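Long-range contacts in glucokinase (Streptomyces griseus, PDB 3VGL), which probably phosphorylates D-glucose with ATP to give D-glucose 6-phosphate, as a zinc-containing glucokinase of the ROK family: residues A[55-60]-A[96-101]; A[123-128]-A[253-258]; A[272-277]-A[290-295]. One frame throughout, in Å; residues are numbered along the deposited sequence.

Contact 1: residues A[55-60]-A[96-101]; sequences HDVEAV and VGLPVV
Val-96 CG2 meets Val-60 CG2 at 4.3 Å, a loose apolar touch made from the last turn of helix 88-96. Gly-97 then leaves the helix with positive phi, a conformation that glycine adopts readily, and turns the chain toward strand 57-64. Leu-98 follows with contacts from both of its methyls. Its CD1 lies 4.0 Å from Val-57 CG1 and equally close to Val-60 CG2, the leucine crossing both valines at about a right angle, while its CD2 rests 3.5 Å from the carbonyl oxygen Val-57 O. Val-60 offers CG2 to Leu-98 CD1 because chi1 sets CG1 anti to its backbone N (177°) and leaves CG2 beside that N. Next, Pro-99 packs CD against Glu-58 O, and its own carbonyl oxygen accepts Val-60 N at 2.9 Å, a nearly straight bond (164° at the hydrogen). Val-100 pairs with Val-60 in a parallel bridge: both side chains lie on one face of the sheet, Val-100 CG2 against Val-60 CB, and Val-100 CA-H points at Val-60 O. That same oxygen takes the N-H of Val-101 at 3.1 Å. Glu-93 of helix 88-96 accepts the N-H of Val-100 through OE2, and the other edge of 57-60 pairs with strand 3-9. Parallel neighbours joined through helix 88-96 are typical of the mixed five-stranded sheet in a lobe of the actin-like ATPase fold shared by ROK kinases.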
# COMPACT_ATOMS: atom_id res chain seq x y z
N HIS A 55 -37.91 36.20 10.10
CA HIS A 55 -38.55 35.29 9.15
C HIS A 55 -39.53 34.35 9.82
O HIS A 55 -39.29 33.87 10.92
CB HIS A 55 -37.49 34.46 8.40
CG HIS A 55 -36.51 35.29 7.63
ND1 HIS A 55 -36.78 35.80 6.37
CD2 HIS A 55 -35.27 35.72 7.95
CE1 HIS A 55 -35.73 36.49 5.95
NE2 HIS A 55 -34.81 36.46 6.89
N ASP A 56 -40.63 34.07 9.12
CA ASP A 56 -41.58 33.06 9.57
C ASP A 56 -41.11 31.68 9.09
O ASP A 56 -41.14 31.39 7.89
CB ASP A 56 -42.98 33.37 9.01
CG ASP A 56 -43.54 34.70 9.51
OD1 ASP A 56 -43.33 35.06 10.69
OD2 ASP A 56 -44.21 35.38 8.70
N VAL A 57 -40.67 30.85 10.03
CA VAL A 57 -40.03 29.55 9.74
C VAL A 57 -40.90 28.36 10.16
O VAL A 57 -41.38 28.31 11.30
CB VAL A 57 -38.64 29.47 10.42
CG1 VAL A 57 -38.04 28.07 10.31
CG2 VAL A 57 -37.70 30.52 9.84
N GLU A 58 -41.04 27.39 9.26
CA GLU A 58 -41.98 26.27 9.39
C GLU A 58 -41.35 24.96 9.91
O GLU A 58 -42.02 24.14 10.54
CB GLU A 58 -42.59 26.00 8.02
CG GLU A 58 -43.91 25.29 8.03
CD GLU A 58 -44.86 25.85 6.97
OE1 GLU A 58 -44.48 25.88 5.78
OE2 GLU A 58 -45.98 26.27 7.33
N ALA A 59 -40.06 24.77 9.61
CA ALA A 59 -39.38 23.53 9.99
C ALA A 59 -37.88 23.76 10.01
O ALA A 59 -37.41 24.75 9.46
CB ALA A 59 -39.71 22.42 8.99
N VAL A 60 -37.16 22.82 10.60
CA VAL A 60 -35.69 22.84 10.66
C VAL A 60 -35.15 21.55 10.06
O VAL A 60 -35.55 20.46 10.46
CB VAL A 60 -35.16 23.01 12.13
CG1 VAL A 60 -33.64 22.96 12.19
CG2 VAL A 60 -35.65 24.33 12.76
N VAL A 96 -36.46 23.92 20.15
CA VAL A 96 -36.88 24.95 19.19
C VAL A 96 -38.40 24.99 18.96
O VAL A 96 -38.93 26.00 18.53
CB VAL A 96 -36.10 24.91 17.82
CG1 VAL A 96 -34.59 24.90 18.05
CG2 VAL A 96 -36.53 23.72 16.95
N GLY A 97 -39.08 23.87 19.24
CA GLY A 97 -40.54 23.81 19.10
C GLY A 97 -41.02 23.80 17.66
O GLY A 97 -42.15 24.20 17.37
N LEU A 98 -40.16 23.33 16.76
CA LEU A 98 -40.50 23.18 15.35
C LEU A 98 -40.17 21.74 14.94
O LEU A 98 -39.32 21.11 15.57
CB LEU A 98 -39.69 24.16 14.49
CG LEU A 98 -40.01 25.67 14.55
CD1 LEU A 98 -38.92 26.44 13.82
CD2 LEU A 98 -41.36 25.98 13.96
N PRO A 99 -40.86 21.21 13.90
CA PRO A 99 -40.50 19.89 13.39
C PRO A 99 -39.07 19.91 12.85
O PRO A 99 -38.64 20.90 12.24
CB PRO A 99 -41.48 19.66 12.23
CG PRO A 99 -42.58 20.61 12.45
CD PRO A 99 -41.99 21.80 13.15
N VAL A 100 -38.35 18.81 13.07
CA VAL A 100 -36.95 18.67 12.65
C VAL A 100 -36.78 17.35 11.90
O VAL A 100 -37.38 16.33 12.25
CB VAL A 100 -35.99 18.70 13.89
CG1 VAL A 100 -34.51 18.41 13.51
CG2 VAL A 100 -36.13 20.03 14.66
N VAL A 101 -35.98 17.39 10.83
CA VAL A 101 -35.54 16.17 10.16
C VAL A 101 -34.03 16.22 10.25
O VAL A 101 -33.46 17.29 10.15
CB VAL A 101 -36.00 16.10 8.70
CG1 VAL A 101 -35.43 17.25 7.88
CG2 VAL A 101 -35.62 14.77 8.06

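Contact 2: residues A[123-128]-A[253-258]; sequences DDVICI and PSAFIV
Asp-124 O receives the backbone N-H of Ser-254 at 3.0 Å, nearly along the C=O axis, and Ser-254 OG stands 3.2 Å from the same Asp-124 O. The hydroxyl's role toward that oxygen is not settled, for OG also bonds His-122 ND1 and a water held by Asp-123 N. This junction opens the parallel pairing of strands 125-130 and 255-259 in the mixed sheet of the second lobe of the actin-like ATPase fold; the short strand axes run 4.7 Å apart at 22°. From there the ladder is regular: Ile-126 N donates to Ala-255 O (169° at the hydrogen), Ile-126 O accepts Ile-257 N at 2.9 Å, and Ile-128 N bonds Ile-257 O. On the face carrying Ile-126, Ile-128, Phe-256 and Val-258, helix 227-251 supplies Leu-244, Leu-247 and Phe-251 to the packing. The opposite face carries Val-125, Cys-127 and Ile-257, where Val-125 CG2 approaches Ile-257 CD1 at 4.2 Å and helix 105-116 packs on Cys-127 and Ile-257. Ile-126 and Phe-256 lie side by side pointing the same way, with CB of the isoleucine 3.7 Å from ring atom CD1. Chi1 of Ile-126 (-63°) puts CG1 beside its backbone N, and the Ile-126 and Pro-253 side chains cross at about a right angle. Pro-253 CG touches two groups: Ile-126 CG1 at 3.9 Å, and one face of the Phe-256 ring, 3.5 Å above its plane and offset toward the rim.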
# COMPACT_ATOMS: atom_id res chain seq x y z
N ASP A 123 -30.16 12.55 -13.73
CA ASP A 123 -30.94 11.54 -13.00
C ASP A 123 -30.10 10.76 -12.00
O ASP A 123 -30.62 10.27 -11.00
CB ASP A 123 -31.57 10.53 -13.96
CG ASP A 123 -32.47 11.18 -14.99
OD1 ASP A 123 -32.45 10.71 -16.15
OD2 ASP A 123 -33.20 12.13 -14.66
N ASP A 124 -28.81 10.64 -12.30
CA ASP A 124 -27.88 9.84 -11.49
C ASP A 124 -26.63 10.66 -11.29
O ASP A 124 -25.83 10.84 -12.21
CB ASP A 124 -27.59 8.50 -12.17
CG ASP A 124 -28.85 7.71 -12.46
OD1 ASP A 124 -29.40 7.09 -11.52
OD2 ASP A 124 -29.32 7.73 -13.63
N VAL A 125 -26.46 11.21 -10.08
CA VAL A 125 -25.27 11.99 -9.76
C VAL A 125 -24.68 11.54 -8.44
O VAL A 125 -25.40 11.05 -7.57
CB VAL A 125 -25.49 13.54 -9.73
CG1 VAL A 125 -25.94 14.05 -11.09
CG2 VAL A 125 -26.46 13.95 -8.63
N ILE A 126 -23.38 11.74 -8.30
CA ILE A 126 -22.69 11.43 -7.05
C ILE A 126 -21.98 12.68 -6.54
O ILE A 126 -21.25 13.31 -7.29
CB ILE A 126 -21.66 10.28 -7.27
CG1 ILE A 126 -22.36 8.97 -7.71
CG2 ILE A 126 -20.82 10.04 -6.01
CD1 ILE A 126 -23.32 8.34 -6.66
N CYS A 127 -22.19 12.98 -5.27
CA CYS A 127 -21.55 14.11 -4.59
C CYS A 127 -20.49 13.62 -3.61
O CYS A 127 -20.68 12.61 -2.90
CB CYS A 127 -22.59 14.91 -3.84
SG CYS A 127 -21.97 16.33 -2.91
N ILE A 128 -19.35 14.33 -3.59
CA ILE A 128 -18.39 14.20 -2.50
C ILE A 128 -18.19 15.57 -1.91
O ILE A 128 -18.20 16.57 -2.64
CB ILE A 128 -17.01 13.60 -2.91
CG1 ILE A 128 -16.20 14.53 -3.82
CG2 ILE A 128 -17.20 12.24 -3.56
CD1 ILE A 128 -14.70 14.11 -3.93
N PRO A 253 -22.11 7.52 -12.74
CA PRO A 253 -23.10 8.62 -12.83
C PRO A 253 -22.82 9.50 -14.05
O PRO A 253 -21.77 9.38 -14.67
CB PRO A 253 -22.83 9.41 -11.55
CG PRO A 253 -21.33 9.30 -11.43
CD PRO A 253 -21.01 7.86 -11.81
N SER A 254 -23.75 10.40 -14.37
CA SER A 254 -23.48 11.37 -15.43
C SER A 254 -22.56 12.48 -14.93
O SER A 254 -21.83 13.09 -15.72
CB SER A 254 -24.79 11.96 -15.95
OG SER A 254 -25.55 12.51 -14.89
N ALA A 255 -22.60 12.74 -13.62
CA ALA A 255 -21.76 13.78 -13.04
C ALA A 255 -21.35 13.47 -11.62
O ALA A 255 -22.12 12.88 -10.84
CB ALA A 255 -22.51 15.13 -13.08
N PHE A 256 -20.13 13.90 -11.31
CA PHE A 256 -19.63 14.06 -9.95
C PHE A 256 -19.67 15.52 -9.57
O PHE A 256 -19.33 16.39 -10.38
CB PHE A 256 -18.19 13.56 -9.83
CG PHE A 256 -18.07 12.09 -10.02
CD1 PHE A 256 -18.51 11.24 -9.02
CD2 PHE A 256 -17.61 11.55 -11.23
CE1 PHE A 256 -18.47 9.85 -9.19
CE2 PHE A 256 -17.54 10.13 -11.40
CZ PHE A 256 -17.98 9.31 -10.38
N ILE A 257 -20.12 15.78 -8.34
CA ILE A 257 -20.24 17.16 -7.84
C ILE A 257 -19.41 17.23 -6.58
O ILE A 257 -19.63 16.46 -5.64
CB ILE A 257 -21.70 17.55 -7.58
CG1 ILE A 257 -22.55 17.34 -8.84
CG2 ILE A 257 -21.78 19.00 -7.11
CD1 ILE A 257 -24.05 17.45 -8.63
N VAL A 258 -18.44 18.14 -6.58
CA VAL A 258 -17.51 18.29 -5.46
C VAL A 258 -17.91 19.49 -4.63
O VAL A 258 -17.94 20.62 -5.14
CB VAL A 258 -16.05 18.46 -5.97
CG1 VAL A 258 -15.09 18.54 -4.78
CG2 VAL A 258 -15.66 17.25 -6.83
O HOH W 1 -28.00 11.43 -15.15

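Contact 3: residues A[272-277]-A[290-295]; sequences PIRKSF and AQVLAA
Arg-274 leaves helix 272-277 with CB 4.1 Å from Val-292 CB, and its chain then slides past the valine in the opposite direction. With CG anti to the backbone N (chi1 -169°), that methylene comes to 3.9 Å from the same Val-292 CB. The chain bends at chi3 (-61°), which swings NE round toward the strand backbone. NE donates to Val-292 O at 3.0 Å and NH2 to the same oxygen at 2.9 Å, a side-on grip by two nitrogens on one acceptor. The oxygen lies near the guanidinium plane for both bonds; NE approaches in the carbonyl plane on a lone pair, whereas NH2 is tilted 20° from it. NH2 also forms a salt bridge with Glu-267, a further anchor that would restrict rotation of the group. Beside the arginine, Phe-277 brings CD2 to 3.5 Å from Val-292 CG2, the two side chains crossing obliquely. Farther round the ring, Phe-277 CZ reaches Ala-290 CB at 4.3 Å. Ile-273 CG2 adds an apolar touch at Val-292 CG1, so the valine presents each methyl to a different helix residue. Leu-244 of helix 227-251 packs on both Ile-273 and Phe-277. The short helix and strand axes are 8.7 Å apart and run nearly antiparallel. This is the helix-on-strand packing of a beta-alpha-beta unit, formed by strand 255-259, helix 267-280 and strand 291-294.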
# COMPACT_ATOMS: atom_id res chain seq x y z
N PRO A 272 -7.53 20.56 -11.10
CA PRO A 272 -6.66 19.42 -10.83
C PRO A 272 -7.43 18.14 -10.49
O PRO A 272 -6.98 17.06 -10.86
CB PRO A 272 -5.80 19.87 -9.64
CG PRO A 272 -6.42 21.16 -9.14
CD PRO A 272 -7.16 21.74 -10.30
N ILE A 273 -8.57 18.26 -9.81
CA ILE A 273 -9.35 17.04 -9.48
C ILE A 273 -9.87 16.37 -10.75
O ILE A 273 -9.76 15.15 -10.93
CB ILE A 273 -10.49 17.35 -8.50
CG1 ILE A 273 -9.88 17.67 -7.14
CG2 ILE A 273 -11.42 16.15 -8.40
CD1 ILE A 273 -10.93 18.01 -6.01
N ARG A 274 -10.41 17.19 -11.65
CA ARG A 274 -10.93 16.68 -12.93
C ARG A 274 -9.85 16.00 -13.77
O ARG A 274 -10.08 14.92 -14.33
CB ARG A 274 -11.57 17.84 -13.73
CG ARG A 274 -12.38 17.37 -14.93
CD ARG A 274 -12.99 18.60 -15.67
NE ARG A 274 -13.89 19.38 -14.82
CZ ARG A 274 -13.63 20.60 -14.33
NH1 ARG A 274 -12.48 21.20 -14.63
NH2 ARG A 274 -14.51 21.22 -13.56
N LYS A 275 -8.69 16.64 -13.86
CA LYS A 275 -7.57 16.09 -14.63
C LYS A 275 -7.12 14.75 -14.02
O LYS A 275 -6.88 13.77 -14.72
CB LYS A 275 -6.42 17.09 -14.70
CG LYS A 275 -6.66 18.24 -15.70
CD LYS A 275 -5.62 19.32 -15.54
CE LYS A 275 -5.70 20.30 -16.69
NZ LYS A 275 -4.90 21.52 -16.39
N SER A 276 -7.06 14.71 -12.69
CA SER A 276 -6.71 13.47 -12.01
C SER A 276 -7.74 12.35 -12.26
O SER A 276 -7.37 11.21 -12.54
CB SER A 276 -6.61 13.74 -10.51
OG SER A 276 -6.33 12.51 -9.85
N PHE A 277 -9.02 12.68 -12.14
CA PHE A 277 -10.11 11.76 -12.47
C PHE A 277 -9.90 11.15 -13.85
O PHE A 277 -9.94 9.93 -14.00
CB PHE A 277 -11.45 12.51 -12.42
CG PHE A 277 -12.59 11.73 -13.01
CD1 PHE A 277 -13.09 10.60 -12.37
CD2 PHE A 277 -13.18 12.14 -14.20
CE1 PHE A 277 -14.15 9.87 -12.89
CE2 PHE A 277 -14.25 11.41 -14.74
CZ PHE A 277 -14.74 10.29 -14.08
N ALA A 290 -17.76 10.78 -16.90
CA ALA A 290 -18.67 11.70 -16.21
C ALA A 290 -18.11 13.10 -16.21
O ALA A 290 -16.90 13.30 -16.36
CB ALA A 290 -18.84 11.24 -14.77
N GLN A 291 -19.00 14.08 -16.04
CA GLN A 291 -18.58 15.44 -15.73
C GLN A 291 -18.09 15.47 -14.29
O GLN A 291 -18.52 14.65 -13.44
CB GLN A 291 -19.74 16.41 -15.86
CG GLN A 291 -20.26 16.48 -17.30
CD GLN A 291 -21.48 17.35 -17.40
OE1 GLN A 291 -21.41 18.54 -17.13
NE2 GLN A 291 -22.60 16.76 -17.78
N VAL A 292 -17.17 16.39 -14.03
CA VAL A 292 -16.70 16.66 -12.67
C VAL A 292 -16.93 18.14 -12.44
O VAL A 292 -16.31 18.98 -13.10
CB VAL A 292 -15.20 16.31 -12.47
CG1 VAL A 292 -14.79 16.61 -11.02
CG2 VAL A 292 -14.94 14.83 -12.76
N LEU A 293 -17.83 18.45 -11.51
CA LEU A 293 -18.34 19.82 -11.35
C LEU A 293 -18.20 20.32 -9.94
O LEU A 293 -18.37 19.57 -8.98
CB LEU A 293 -19.83 19.89 -11.73
CG LEU A 293 -20.18 19.37 -13.13
CD1 LEU A 293 -21.69 19.29 -13.29
CD2 LEU A 293 -19.56 20.26 -14.20
N ALA A 294 -17.91 21.62 -9.79
CA ALA A 294 -18.00 22.24 -8.47
C ALA A 294 -19.46 22.33 -8.06
O ALA A 294 -20.34 22.60 -8.89
CB ALA A 294 -17.40 23.63 -8.51
N ALA A 295 -19.72 22.12 -6.77
CA ALA A 295 -21.02 22.45 -6.19
C ALA A 295 -21.32 23.92 -6.50
O ALA A 295 -20.54 24.81 -6.17
CB ALA A 295 -21.00 22.21 -4.67

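How the contacts relate
From the N terminus, contact 1 comes first: it closes a loop of 35 residues and joins two parallel strands of the sheet that also contains strand 3-9. Contact 2 opens only after contact 1 has closed, and spans 124 residues to bring strand 255-259 beside strand 125-130 in the other five-stranded sheet. Contact 3 follows in series with a loop of only 12 residues, so none of the three nest or cross. Contacts 2 and 3 touch, their centres 10 Å apart, through probable backbone hydrogen bonds between strands 255-259 and 291-294. Contact 1 stands apart, its nearest atoms about 17 Å from contact 2.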